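Local coordinates for Poly(A) RNA polymerase protein 2 (Saccharomyces cerevisiae, PDB 3NYB) that adds AMP residues to RNA 3' ends as the poly(A) polymerase of the TRAMP RNA surveillance complex, at residues Gly76-Leu87 with Ile132-Arg140; Ser92-Ala100 with Val112-Ile123. The protein carries 1 engineered substitution. One frame throughout, in Å; residues are numbered along the deposited sequence.

Contact 1: Gly76-Leu87 with Ile132-Arg140; sequences GSDIDCVVTSEL and IHIAVSFER. Engineered in segment 132-140: A135 (natural residue Asp).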
ATOM      1  N   GLY A  76     -13.320  -7.356   5.374  1.00 22.94           N
ATOM      2  CA  GLY A  76     -12.983  -8.615   6.014  1.00 12.21           C
ATOM      3  C   GLY A  76     -11.728  -8.543   6.875  1.00 37.08           C
ATOM      4  O   GLY A  76     -11.496  -9.434   7.684  1.00 51.26           O
ATOM      5  N   SER A  77     -10.915  -7.494   6.723  1.00 32.43           N
ATOM      6  CA  SER A  77      -9.725  -7.360   7.568  1.00 33.46           C
ATOM      7  C   SER A  77     -10.114  -7.043   9.007  1.00 33.88           C
ATOM      8  O   SER A  77     -11.190  -6.483   9.246  1.00 34.24           O
ATOM      9  CB  SER A  77      -8.768  -6.289   7.033  1.00 29.45           C
ATOM     10  OG  SER A  77      -9.320  -4.991   7.141  1.00 38.70           O
ATOM     11  N   ASP A  78      -9.247  -7.414   9.953  1.00 40.29           N
ATOM     12  CA  ASP A  78      -9.466  -7.120  11.374  1.00 32.54           C
ATOM     13  C   ASP A  78      -9.574  -5.627  11.564  1.00 36.77           C
ATOM     14  O   ASP A  78      -8.775  -4.859  11.005  1.00 36.70           O
ATOM     15  CB  ASP A  78      -8.288  -7.559  12.248  1.00 29.27           C
ATOM     16  CG  ASP A  78      -7.978  -9.023  12.147  1.00 51.84           C
ATOM     17  OD1 ASP A  78      -8.821  -9.794  11.645  1.00 62.26           O
ATOM     18  OD2 ASP A  78      -6.868  -9.399  12.587  1.00 62.45           O
ATOM     19  N   ILE A  79     -10.536  -5.210  12.377  1.00 29.85           N
ATOM     20  CA  ILE A  79     -10.566  -3.821  12.784  1.00 33.25           C
ATOM     21  C   ILE A  79      -9.918  -3.719  14.157  1.00 29.56           C
ATOM     22  O   ILE A  79     -10.287  -4.440  15.087  1.00 31.59           O
ATOM     23  CB  ILE A  79     -11.987  -3.200  12.691  1.00 48.85           C
ATOM     24  CG1 ILE A  79     -12.630  -3.005  14.044  1.00 45.65           C
ATOM     25  CG2 ILE A  79     -12.912  -4.064  11.844  1.00 54.64           C
ATOM     26  CD1 ILE A  79     -14.134  -2.907  13.892  1.00 55.99           C
ATOM     27  N   ASP A  80      -8.918  -2.844  14.256  1.00 24.04           N
ATOM     28  CA  ASP A  80      -8.077  -2.759  15.443  1.00 32.52           C
ATOM     29  C   ASP A  80      -8.661  -1.848  16.513  1.00 37.20           C
ATOM     30  O   ASP A  80      -9.037  -0.708  16.233  1.00 42.82           O
ATOM     31  CB  ASP A  80      -6.680  -2.267  15.053  1.00 40.74           C
ATOM     32  CG  ASP A  80      -6.141  -2.965  13.815  1.00 52.67           C
ATOM     33  OD1 ASP A  80      -5.887  -4.188  13.885  1.00 50.97           O
ATOM     34  OD2 ASP A  80      -5.976  -2.292  12.771  1.00 65.46           O
ATOM     35  N   CYS A  81      -8.717  -2.349  17.742  1.00 32.41           N
ATOM     36  CA  CYS A  81      -9.187  -1.557  18.872  1.00 34.52           C
ATOM     37  C   CYS A  81      -8.175  -1.514  20.004  1.00 33.83           C
ATOM     38  O   CYS A  81      -7.488  -2.501  20.260  1.00 41.60           O
ATOM     39  CB  CYS A  81     -10.499  -2.128  19.391  1.00 45.37           C
ATOM     40  SG  CYS A  81     -11.650  -2.493  18.068  1.00 39.75           S
ATOM     41  N   VAL A  82      -8.094  -0.361  20.672  1.00 47.00           N
ATOM     42  CA  VAL A  82      -7.321  -0.192  21.901  1.00 43.41           C
ATOM     43  C   VAL A  82      -8.266  -0.122  23.089  1.00 43.84           C
ATOM     44  O   VAL A  82      -9.297   0.551  23.022  1.00 49.64           O
ATOM     45  CB  VAL A  82      -6.575   1.150  21.929  1.00 47.05           C
ATOM     46  CG1 VAL A  82      -5.137   0.947  22.364  1.00 52.91           C
ATOM     47  CG2 VAL A  82      -6.652   1.845  20.588  1.00 47.98           C
ATOM     48  N   VAL A  83      -7.903  -0.778  24.185  1.00 51.11           N
ATOM     49  CA  VAL A  83      -8.643  -0.642  25.439  1.00 51.15           C
ATOM     50  C   VAL A  83      -7.872   0.261  26.389  1.00 51.13           C
ATOM     51  O   VAL A  83      -6.653   0.114  26.513  1.00 47.26           O
ATOM     52  CB  VAL A  83      -8.857  -1.991  26.104  1.00 40.04           C
ATOM     53  CG1 VAL A  83      -9.541  -1.813  27.442  1.00 40.61           C
ATOM     54  CG2 VAL A  83      -9.687  -2.860  25.211  1.00 33.56           C
ATOM     55  N   THR A  84      -8.589   1.146  27.093  1.00 59.34           N
ATOM     56  CA  THR A  84      -7.993   2.339  27.714  1.00 57.52           C
ATOM     57  C   THR A  84      -7.805   2.447  29.235  1.00 74.52           C
ATOM     58  O   THR A  84      -7.167   3.398  29.689  1.00 93.21           O
ATOM     59  CB  THR A  84      -8.733   3.632  27.274  1.00 59.98           C
ATOM     60  OG1 THR A  84     -10.152   3.415  27.302  1.00 61.59           O
ATOM     61  CG2 THR A  84      -8.303   4.066  25.875  1.00 54.06           C
ATOM     62  N   SER A  85      -8.341   1.543  30.044  1.00 75.59           N
ATOM     63  CA  SER A  85      -7.995   1.642  31.470  1.00 85.03           C
ATOM     64  C   SER A  85      -6.506   1.354  31.636  1.00 87.55           C
ATOM     65  O   SER A  85      -5.911   0.696  30.786  1.00 99.87           O
ATOM     66  CB  SER A  85      -8.828   0.689  32.329  1.00 86.08           C
ATOM     67  OG  SER A  85      -9.966   1.344  32.852  1.00 85.11           O
ATOM     68  N   GLU A  86      -5.893   1.850  32.706  1.00 80.54           N
ATOM     69  CA  GLU A  86      -4.484   1.542  32.947  1.00 90.31           C
ATOM     70  C   GLU A  86      -4.296   0.039  33.165  1.00 92.53           C
ATOM     71  O   GLU A  86      -4.169  -0.429  34.294  1.00100.46           O
ATOM     72  CB  GLU A  86      -3.900   2.362  34.109  1.00102.44           C
ATOM     73  CG  GLU A  86      -4.838   2.593  35.290  1.00108.31           C
ATOM     74  CD  GLU A  86      -4.263   3.569  36.314  1.00102.96           C
ATOM     75  OE1 GLU A  86      -3.141   3.332  36.813  1.00 99.17           O
ATOM     76  OE2 GLU A  86      -4.938   4.575  36.621  1.00 97.85           O
ATOM     77  N   LEU A  87      -4.281  -0.706  32.062  1.00 88.92           N
ATOM     78  CA  LEU A  87      -4.271  -2.165  32.095  1.00 75.91           C
ATOM     79  C   LEU A  87      -3.111  -2.723  31.286  1.00 66.61           C
ATOM     80  O   LEU A  87      -2.899  -3.936  31.245  1.00 72.02           O
ATOM     81  CB  LEU A  87      -5.586  -2.718  31.525  1.00 65.97           C
ATOM     82  CG  LEU A  87      -6.878  -2.434  32.300  1.00 59.81           C
ATOM     83  CD1 LEU A  87      -8.098  -2.493  31.378  1.00 54.19           C
ATOM     84  CD2 LEU A  87      -7.045  -3.373  33.507  1.00 40.59           C
ATOM     85  N   ILE A 132     -17.918 -10.144  12.098  1.00 31.38           N
ATOM     86  CA  ILE A 132     -16.867  -9.119  12.000  1.00 33.91           C
ATOM     87  C   ILE A 132     -15.572  -9.527  12.717  1.00 32.69           C
ATOM     88  O   ILE A 132     -15.604 -10.092  13.809  1.00 35.52           O
ATOM     89  CB  ILE A 132     -17.377  -7.752  12.558  1.00 27.18           C
ATOM     90  CG1 ILE A 132     -18.485  -7.195  11.668  1.00 27.17           C
ATOM     91  CG2 ILE A 132     -16.267  -6.735  12.644  1.00 13.40           C
ATOM     92  CD1 ILE A 132     -18.931  -5.815  12.047  1.00 33.93           C
ATOM     93  N   HIS A 133     -14.432  -9.240  12.100  1.00 27.20           N
ATOM     94  CA  HIS A 133     -13.146  -9.605  12.675  1.00 22.11           C
ATOM     95  C   HIS A 133     -12.592  -8.483  13.528  1.00 27.92           C
ATOM     96  O   HIS A 133     -12.465  -7.354  13.060  1.00 30.72           O
ATOM     97  CB  HIS A 133     -12.154  -9.938  11.565  1.00 20.23           C
ATOM     98  CG  HIS A 133     -12.489 -11.189  10.831  1.00 43.59           C
ATOM     99  ND1 HIS A 133     -11.839 -12.392  11.064  1.00 47.49           N
ATOM    100  CD2 HIS A 133     -13.422 -11.455   9.885  1.00 51.26           C
ATOM    101  CE1 HIS A 133     -12.350 -13.324  10.291  1.00 45.40           C
ATOM    102  NE2 HIS A 133     -13.317 -12.779   9.560  1.00 56.50           N
ATOM    103  N   ILE A 134     -12.246  -8.803  14.769  1.00 24.45           N
ATOM    104  CA  ILE A 134     -11.706  -7.819  15.703  1.00 31.42           C
ATOM    105  C   ILE A 134     -10.330  -8.208  16.226  1.00 41.50           C
ATOM    106  O   ILE A 134     -10.062  -9.389  16.497  1.00 35.04           O
ATOM    107  CB  ILE A 134     -12.606  -7.644  16.944  1.00 30.95           C
ATOM    108  CG1 ILE A 134     -13.864  -6.855  16.597  1.00 31.31           C
ATOM    109  CG2 ILE A 134     -11.852  -6.942  18.061  1.00 26.81           C
ATOM    110  CD1 ILE A 134     -14.980  -7.720  16.184  1.00 25.06           C
ATOM    111  N   ALA A 135      -9.469  -7.201  16.374  1.00 32.89           N
ATOM    112  CA  ALA A 135      -8.207  -7.361  17.085  1.00 25.36           C
ATOM    113  C   ALA A 135      -8.065  -6.310  18.188  1.00 29.46           C
ATOM    114  O   ALA A 135      -8.072  -5.111  17.915  1.00 29.50           O
ATOM    115  CB  ALA A 135      -7.047  -7.277  16.132  1.00 26.65           C
ATOM    116  N   VAL A 136      -7.918  -6.773  19.427  1.00 27.84           N
ATOM    117  CA  VAL A 136      -7.857  -5.888  20.583  1.00 33.30           C
ATOM    118  C   VAL A 136      -6.498  -5.885  21.256  1.00 41.01           C
ATOM    119  O   VAL A 136      -5.883  -6.933  21.419  1.00 39.90           O
ATOM    120  CB  VAL A 136      -8.895  -6.275  21.656  1.00 29.23           C
ATOM    121  CG1 VAL A 136      -8.630  -5.497  22.922  1.00 12.57           C
ATOM    122  CG2 VAL A 136     -10.304  -6.018  21.151  1.00 22.08           C
ATOM    123  N   SER A 137      -6.053  -4.699  21.667  1.00 44.13           N
ATOM    124  CA  SER A 137      -4.806  -4.535  22.391  1.00 36.88           C
ATOM    125  C   SER A 137      -4.955  -3.348  23.345  1.00 42.92           C
ATOM    126  O   SER A 137      -5.871  -2.545  23.181  1.00 38.93           O
ATOM    127  CB  SER A 137      -3.689  -4.252  21.401  1.00 37.76           C
ATOM    128  OG  SER A 137      -3.882  -2.978  20.813  1.00 30.65           O
ATOM    129  N   PHE A 138      -4.054  -3.226  24.324  1.00 43.19           N
ATOM    130  CA  PHE A 138      -4.098  -2.111  25.277  1.00 33.38           C
ATOM    131  C   PHE A 138      -3.152  -0.992  24.879  1.00 35.33           C
ATOM    132  O   PHE A 138      -2.783  -0.159  25.696  1.00 44.02           O
ATOM    133  CB  PHE A 138      -3.776  -2.575  26.702  1.00 47.63           C
ATOM    134  CG  PHE A 138      -4.707  -3.638  27.221  1.00 56.61           C
ATOM    135  CD1 PHE A 138      -5.938  -3.299  27.758  1.00 58.49           C
ATOM    136  CD2 PHE A 138      -4.348  -4.973  27.174  1.00 53.99           C
ATOM    137  CE1 PHE A 138      -6.795  -4.274  28.225  1.00 53.57           C
ATOM    138  CE2 PHE A 138      -5.205  -5.952  27.640  1.00 48.03           C
ATOM    139  CZ  PHE A 138      -6.428  -5.604  28.160  1.00 44.95           C
ATOM    140  N   GLU A 139      -2.783  -0.965  23.607  1.00 57.41           N
ATOM    141  CA  GLU A 139      -1.810  -0.005  23.102  1.00 55.38           C
ATOM    142  C   GLU A 139      -1.910   0.052  21.578  1.00 47.30           C
ATOM    143  O   GLU A 139      -1.905  -0.985  20.920  1.00 39.76           O
ATOM    144  CB  GLU A 139      -0.409  -0.443  23.531  1.00 46.34           C
ATOM    145  CG  GLU A 139       0.708   0.536  23.222  1.00 71.89           C
ATOM    146  CD  GLU A 139       1.976   0.225  24.009  1.00 88.92           C
ATOM    147  OE1 GLU A 139       2.036   0.572  25.210  1.00103.63           O
ATOM    148  OE2 GLU A 139       2.911  -0.369  23.432  1.00 83.75           O
ATOM    149  N   ARG A 140      -2.020   1.250  21.011  1.00 49.04           N
ATOM    150  CA  ARG A 140      -2.028   1.365  19.555  1.00 47.50           C
ATOM    151  C   ARG A 140      -0.790   0.684  19.010  1.00 52.90           C
ATOM    152  O   ARG A 140       0.263   0.719  19.637  1.00 60.70           O
ATOM    153  CB  ARG A 140      -2.089   2.824  19.110  1.00 45.97           C
ATOM    154  CG  ARG A 140      -3.408   3.459  19.461  1.00 56.66           C
ATOM    155  CD  ARG A 140      -3.641   4.817  18.814  1.00 63.04           C
ATOM    156  NE  ARG A 140      -4.994   5.258  19.137  1.00 56.84           N
ATOM    157  CZ  ARG A 140      -5.372   5.655  20.349  1.00 61.09           C
ATOM    158  NH1 ARG A 140      -4.491   5.691  21.352  1.00 73.52           N
ATOM    159  NH2 ARG A 140      -6.624   6.021  20.568  1.00 49.06           N
TER
HETATM  160  O   HOH W   1     -13.831  -7.038   9.736  1.00 40.26           O
HETATM  161  O   HOH W   2      -9.634 -11.741  13.507  1.00 45.40           O
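Strands 79-83 and 132-137 run parallel, their axes 4.8 Å apart at closest approach and 29° between directions, joined by five backbone hydrogen bonds from I79 N to H133 O (3.0 Å) through to V83 N to S137 O (2.9 Å). At the far end V83 and F138 lie side by side: V83 CB comes 3.6 Å from F138 CD1, while V83 CG2, beside its own backbone N, turns to V136 CG1 at 3.6 Å. L87 CB, from the loop after strand 79-83, packs against the same CD1 of F138. The two strands are the one parallel pair of the palm's five-stranded mixed sheet. D78 and D80, two apart along the chain, fit the aspartate pair of the nucleotidyltransferase signature, in which such aspartates probably bind metal; A135, engineered from Asp, sits on the D80 face, its CB 4.0 Å from D80 OD1. On that face V82 sends CG2 over the centre of the R140 guanidinium, 3.9 Å above its plane, and CG1 to R140 N. An alanine at V82 would lose both methyls and is likely to leave the guanidinium face without its apolar floor. A water donates to S77 O (2.7 Å) and accepts from H133 N.

Contact 2: Ser92-Ala100 with Val112-Ile123; sequences SRNNLYSLA and VEVVAKARVPII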
ATOM      1  N   SER A  92      -0.516  -6.413  30.666  1.00 59.46           N
ATOM      2  CA  SER A  92      -1.160  -6.583  29.369  1.00 61.72           C
ATOM      3  C   SER A  92      -1.706  -8.008  29.105  1.00 66.58           C
ATOM      4  O   SER A  92      -2.893  -8.136  28.779  1.00 68.64           O
ATOM      5  CB  SER A  92      -0.213  -6.144  28.255  1.00 59.44           C
ATOM      6  OG  SER A  92      -0.367  -4.794  27.916  1.00 63.36           O
ATOM      7  N   ARG A  93      -0.857  -9.030  29.255  1.00 62.57           N
ATOM      8  CA  ARG A  93      -1.222 -10.357  28.863  1.00 62.69           C
ATOM      9  C   ARG A  93      -2.275 -10.904  29.797  1.00 65.02           C
ATOM     10  O   ARG A  93      -3.347 -11.402  29.344  1.00 74.35           O
ATOM     11  CB  ARG A  93      -0.028 -11.285  28.850  1.00 68.03           C
ATOM     12  CG  ARG A  93       0.742 -11.147  27.523  1.00 70.37           C
ATOM     13  CD  ARG A  93       1.934 -12.056  27.449  1.00 80.45           C
ATOM     14  NE  ARG A  93       2.650 -11.897  26.174  1.00 88.58           N
ATOM     15  CZ  ARG A  93       3.333 -10.797  25.836  1.00 93.63           C
ATOM     16  NH1 ARG A  93       3.438  -9.809  26.703  1.00102.29           N
ATOM     17  NH2 ARG A  93       3.917 -10.658  24.651  1.00 83.69           N
ATOM     18  N   ASN A  94      -1.925 -10.973  31.084  1.00 53.23           N
ATOM     19  CA  ASN A  94      -2.863 -11.455  32.098  1.00 56.84           C
ATOM     20  C   ASN A  94      -4.284 -10.922  31.869  1.00 51.60           C
ATOM     21  O   ASN A  94      -5.256 -11.656  32.022  1.00 53.51           O
ATOM     22  CB  ASN A  94      -2.382 -10.972  33.450  1.00 73.02           C
ATOM     23  CG  ASN A  94      -1.038 -11.591  33.856  1.00 63.28           C
ATOM     24  OD1 ASN A  94      -0.606 -12.679  33.389  1.00 53.39           O
ATOM     25  ND2 ASN A  94      -0.381 -10.907  34.762  1.00 63.31           N
ATOM     26  N   ASN A  95      -4.390  -9.655  31.453  1.00 40.73           N
ATOM     27  CA  ASN A  95      -5.691  -8.985  31.218  1.00 32.59           C
ATOM     28  C   ASN A  95      -6.322  -9.434  29.904  1.00 37.30           C
ATOM     29  O   ASN A  95      -7.541  -9.506  29.786  1.00 43.42           O
ATOM     30  CB  ASN A  95      -5.544  -7.450  31.255  1.00 28.57           C
ATOM     31  CG  ASN A  95      -5.370  -6.917  32.693  1.00 47.25           C
ATOM     32  OD1 ASN A  95      -5.734  -7.597  33.670  1.00 49.47           O
ATOM     33  ND2 ASN A  95      -4.845  -5.706  32.825  1.00 53.84           N
ATOM     34  N   LEU A  96      -5.490  -9.716  28.902  1.00 30.31           N
ATOM     35  CA  LEU A  96      -6.012 -10.269  27.662  1.00 41.28           C
ATOM     36  C   LEU A  96      -6.602 -11.671  27.902  1.00 48.02           C
ATOM     37  O   LEU A  96      -7.673 -11.990  27.378  1.00 38.76           O
ATOM     38  CB  LEU A  96      -4.960 -10.285  26.547  1.00 42.77           C
ATOM     39  CG  LEU A  96      -4.512  -8.956  25.912  1.00 46.64           C
ATOM     40  CD1 LEU A  96      -3.159  -9.083  25.209  1.00 40.67           C
ATOM     41  CD2 LEU A  96      -5.542  -8.400  24.942  1.00 33.07           C
ATOM     42  N   TYR A  97      -5.919 -12.504  28.689  1.00 44.98           N
ATOM     43  CA  TYR A  97      -6.441 -13.836  28.994  1.00 46.69           C
ATOM     44  C   TYR A  97      -7.839 -13.729  29.601  1.00 45.12           C
ATOM     45  O   TYR A  97      -8.727 -14.528  29.289  1.00 40.41           O
ATOM     46  CB  TYR A  97      -5.507 -14.609  29.932  1.00 39.34           C
ATOM     47  CG  TYR A  97      -4.072 -14.675  29.464  1.00 43.81           C
ATOM     48  CD1 TYR A  97      -3.016 -14.505  30.360  1.00 42.01           C
ATOM     49  CD2 TYR A  97      -3.767 -14.889  28.124  1.00 30.83           C
ATOM     50  CE1 TYR A  97      -1.702 -14.560  29.940  1.00 42.20           C
ATOM     51  CE2 TYR A  97      -2.454 -14.945  27.692  1.00 35.06           C
ATOM     52  CZ  TYR A  97      -1.424 -14.783  28.603  1.00 46.60           C
ATOM     53  OH  TYR A  97      -0.116 -14.835  28.173  1.00 46.02           O
ATOM     54  N   SER A  98      -8.027 -12.727  30.456  1.00 35.09           N
ATOM     55  CA  SER A  98      -9.301 -12.527  31.143  1.00 45.97           C
ATOM     56  C   SER A  98     -10.388 -12.049  30.190  1.00 51.31           C
ATOM     57  O   SER A  98     -11.527 -12.506  30.255  1.00 59.11           O
ATOM     58  CB  SER A  98      -9.139 -11.520  32.282  1.00 40.69           C
ATOM     59  OG  SER A  98      -8.091 -11.912  33.145  1.00 56.50           O
ATOM     60  N   LEU A  99     -10.028 -11.111  29.320  1.00 38.28           N
ATOM     61  CA  LEU A  99     -10.930 -10.617  28.290  1.00 45.18           C
ATOM     62  C   LEU A  99     -11.334 -11.765  27.363  1.00 47.12           C
ATOM     63  O   LEU A  99     -12.510 -11.913  27.015  1.00 42.38           O
ATOM     64  CB  LEU A  99     -10.234  -9.522  27.478  1.00 45.16           C
ATOM     65  CG  LEU A  99     -11.013  -8.879  26.334  1.00 36.45           C
ATOM     66  CD1 LEU A  99     -12.458  -8.549  26.750  1.00 30.79           C
ATOM     67  CD2 LEU A  99     -10.290  -7.629  25.839  1.00 33.88           C
ATOM     68  N   ALA A 100     -10.349 -12.571  26.960  1.00 38.39           N
ATOM     69  CA  ALA A 100     -10.607 -13.734  26.112  1.00 34.00           C
ATOM     70  C   ALA A 100     -11.599 -14.667  26.770  1.00 47.05           C
ATOM     71  O   ALA A 100     -12.671 -14.932  26.229  1.00 40.97           O
ATOM     72  CB  ALA A 100      -9.311 -14.482  25.801  1.00 38.22           C
ATOM     73  N   VAL A 112     -10.388 -17.632  19.952  1.00 39.87           N
ATOM     74  CA  VAL A 112      -9.632 -16.439  20.250  1.00 32.11           C
ATOM     75  C   VAL A 112      -8.145 -16.728  20.187  1.00 32.63           C
ATOM     76  O   VAL A 112      -7.648 -17.644  20.841  1.00 45.62           O
ATOM     77  CB  VAL A 112      -9.981 -15.918  21.643  1.00 33.08           C
ATOM     78  CG1 VAL A 112      -9.338 -14.567  21.857  1.00 24.34           C
ATOM     79  CG2 VAL A 112     -11.483 -15.820  21.793  1.00 35.91           C
ATOM     80  N   GLU A 113      -7.426 -15.939  19.403  1.00 37.24           N
ATOM     81  CA  GLU A 113      -5.994 -16.157  19.267  1.00 45.97           C
ATOM     82  C   GLU A 113      -5.169 -14.989  19.792  1.00 51.39           C
ATOM     83  O   GLU A 113      -5.386 -13.840  19.407  1.00 53.08           O
ATOM     84  CB  GLU A 113      -5.641 -16.428  17.807  1.00 41.01           C
ATOM     85  CG  GLU A 113      -4.162 -16.618  17.561  1.00 52.68           C
ATOM     86  CD  GLU A 113      -3.863 -16.886  16.107  1.00 66.70           C
ATOM     87  OE1 GLU A 113      -4.758 -16.640  15.267  1.00 71.73           O
ATOM     88  OE2 GLU A 113      -2.739 -17.344  15.805  1.00 68.26           O
ATOM     89  N   VAL A 114      -4.223 -15.295  20.675  1.00 58.01           N
ATOM     90  CA  VAL A 114      -3.213 -14.324  21.093  1.00 57.48           C
ATOM     91  C   VAL A 114      -2.079 -14.206  20.062  1.00 47.88           C
ATOM     92  O   VAL A 114      -1.541 -15.211  19.589  1.00 45.53           O
ATOM     93  CB  VAL A 114      -2.606 -14.691  22.455  1.00 53.74           C
ATOM     94  CG1 VAL A 114      -1.284 -13.981  22.635  1.00 58.56           C
ATOM     95  CG2 VAL A 114      -3.561 -14.326  23.579  1.00 49.88           C
ATOM     96  N   VAL A 115      -1.730 -12.975  19.702  1.00 47.50           N
ATOM     97  CA  VAL A 115      -0.631 -12.730  18.771  1.00 42.47           C
ATOM     98  C   VAL A 115       0.103 -11.462  19.185  1.00 48.59           C
ATOM     99  O   VAL A 115      -0.221 -10.854  20.206  1.00 48.43           O
ATOM    100  CB  VAL A 115      -1.130 -12.554  17.328  1.00 42.63           C
ATOM    101  CG1 VAL A 115      -2.210 -13.570  17.009  1.00 47.50           C
ATOM    102  CG2 VAL A 115      -1.654 -11.147  17.118  1.00 48.32           C
ATOM    103  N   ALA A 116       1.078 -11.052  18.382  1.00 55.17           N
ATOM    104  CA  ALA A 116       1.868  -9.875  18.716  1.00 67.24           C
ATOM    105  C   ALA A 116       2.210  -9.038  17.492  1.00 79.51           C
ATOM    106  O   ALA A 116       2.733  -9.553  16.506  1.00 86.72           O
ATOM    107  CB  ALA A 116       3.141 -10.283  19.446  1.00 66.36           C
ATOM    108  N   LYS A 117       1.921  -7.742  17.569  1.00 81.27           N
ATOM    109  CA  LYS A 117       2.272  -6.829  16.494  1.00 81.56           C
ATOM    110  C   LYS A 117       3.395  -5.896  16.956  1.00 78.72           C
ATOM    111  O   LYS A 117       3.167  -4.724  17.255  1.00 73.04           O
ATOM    112  CB  LYS A 117       1.042  -6.042  16.028  1.00 82.03           C
ATOM    113  CG  LYS A 117       0.834  -6.039  14.513  1.00 78.19           C
ATOM    114  CD  LYS A 117      -0.470  -5.351  14.119  1.00 75.92           C
ATOM    115  CE  LYS A 117      -0.714  -5.441  12.619  1.00 75.63           C
ATOM    116  NZ  LYS A 117      -1.897  -4.640  12.183  1.00 80.76           N
ATOM    117  N   ALA A 118       4.604  -6.448  17.025  1.00 84.70           N
ATOM    118  CA  ALA A 118       5.799  -5.693  17.400  1.00 97.19           C
ATOM    119  C   ALA A 118       5.926  -5.475  18.911  1.00 97.19           C
ATOM    120  O   ALA A 118       6.002  -4.339  19.372  1.00 95.21           O
ATOM    121  CB  ALA A 118       5.849  -4.357  16.653  1.00103.35           C
ATOM    122  N   ARG A 119       5.953  -6.567  19.670  1.00 95.67           N
ATOM    123  CA  ARG A 119       6.082  -6.502  21.128  1.00 95.46           C
ATOM    124  C   ARG A 119       4.818  -6.015  21.840  1.00 90.46           C
ATOM    125  O   ARG A 119       4.789  -5.926  23.069  1.00 90.20           O
ATOM    126  CB  ARG A 119       7.275  -5.638  21.544  1.00100.68           C
ATOM    127  CG  ARG A 119       8.616  -6.264  21.240  1.00110.05           C
ATOM    128  CD  ARG A 119       9.756  -5.462  21.834  1.00119.60           C
ATOM    129  NE  ARG A 119      11.024  -5.806  21.199  1.00131.61           N
ATOM    130  CZ  ARG A 119      11.396  -5.364  20.003  1.00142.09           C
ATOM    131  NH1 ARG A 119      10.595  -4.558  19.316  1.00141.76           N
ATOM    132  NH2 ARG A 119      12.566  -5.726  19.492  1.00148.52           N
ATOM    133  N   VAL A 120       3.787  -5.685  21.067  1.00 77.21           N
ATOM    134  CA  VAL A 120       2.479  -5.372  21.632  1.00 66.49           C
ATOM    135  C   VAL A 120       1.571  -6.584  21.468  1.00 59.66           C
ATOM    136  O   VAL A 120       1.292  -7.002  20.344  1.00 43.49           O
ATOM    137  CB  VAL A 120       1.830  -4.163  20.943  1.00 62.31           C
ATOM    138  CG1 VAL A 120       0.458  -3.884  21.545  1.00 58.21           C
ATOM    139  CG2 VAL A 120       2.727  -2.946  21.062  1.00 68.58           C
ATOM    140  N   PRO A 121       1.125  -7.164  22.595  1.00 62.31           N
ATOM    141  CA  PRO A 121       0.316  -8.388  22.587  1.00 57.46           C
ATOM    142  C   PRO A 121      -1.111  -8.080  22.173  1.00 58.35           C
ATOM    143  O   PRO A 121      -1.677  -7.088  22.629  1.00 59.39           O
ATOM    144  CB  PRO A 121       0.364  -8.852  24.039  1.00 49.68           C
ATOM    145  CG  PRO A 121       0.625  -7.626  24.831  1.00 58.58           C
ATOM    146  CD  PRO A 121       1.332  -6.633  23.953  1.00 62.76           C
ATOM    147  N   ILE A 122      -1.674  -8.925  21.314  1.00 61.15           N
ATOM    148  CA  ILE A 122      -2.972  -8.662  20.707  1.00 55.88           C
ATOM    149  C   ILE A 122      -3.883  -9.883  20.737  1.00 42.53           C
ATOM    150  O   ILE A 122      -3.423 -11.019  20.682  1.00 48.16           O
ATOM    151  CB  ILE A 122      -2.804  -8.207  19.254  1.00 46.66           C
ATOM    152  CG1 ILE A 122      -2.109  -6.853  19.209  1.00 47.29           C
ATOM    153  CG2 ILE A 122      -4.146  -8.126  18.552  1.00 42.79           C
ATOM    154  CD1 ILE A 122      -1.683  -6.467  17.810  1.00 57.37           C
ATOM    155  N   ILE A 123      -5.182  -9.636  20.825  1.00 37.36           N
ATOM    156  CA  ILE A 123      -6.180 -10.698  20.859  1.00 41.88           C
ATOM    157  C   ILE A 123      -7.066 -10.590  19.602  1.00 46.10           C
ATOM    158  O   ILE A 123      -7.705  -9.558  19.359  1.00 36.32           O
ATOM    159  CB  ILE A 123      -7.014 -10.588  22.161  1.00 45.26           C
ATOM    160  CG1 ILE A 123      -8.093 -11.644  22.226  1.00 47.87           C
ATOM    161  CG2 ILE A 123      -7.687  -9.225  22.275  1.00 43.72           C
ATOM    162  CD1 ILE A 123      -9.240 -11.216  23.111  1.00 42.28           C
TER
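L96 has CG anti to its carbonyl carbon (chi1 -71°), which sends its two methyls down from helix 92-100 onto the strand: CD1 reaches P121 CB at 3.7 Å, and CD2 reaches I123 CG2 at 3.5 Å. I123 in turn holds CG1 opposite its backbone N (chi1 178°), extending CD1 under the helix to 4.1 Å from A100 CA. The leucine crosses the proline at about a right angle but slides past the isoleucine in the opposite direction. Nearer the start of the helix, S92 CB rests on P121 CG, and the extended R93 chain brings its guanidinium across the same ring; P121 CB sits 3.9 Å above the guanidinium plane, over the centre of that group. This is a helix packed on one face of the palm's mixed sheet, and its axis lies at 5° to that of strand 121-123. The other arm of the hairpin, V112 and strand 113-116, adds the outer part of the surface. A100 CB meets V112 CG1 at 3.9 Å, and V114 CG2 approaches the edge of the Y97 ring, 4.3 Å from CE2. No hydrogen bond crosses between the segments. Further in, L99 and I123 both touch V136, and L96 also meets F138.

Overall arrangement
Both contacts belong to the palm domain, with centres about 10 Å apart on the same side of the chain's centre. Along the chain contact 2 is nested inside contact 1: strand 79-83 leads into helix 92-105, then come strands 113-116 and 121-127, and strand 132-137 returns to pair with the first. The mixed sheet joins them, since 132-137 lies between 79-83 and 121-127 and V136 N probably hydrogen-bonds to I123 O. L87 O and N95 ND2 make a second probable bond, tying the loop to the helix. Contact 1 thus supplies the sheet's parallel pair, where the catalytic aspartates of this family would sit, and contact 2 lays a helix along the neighbouring hairpin.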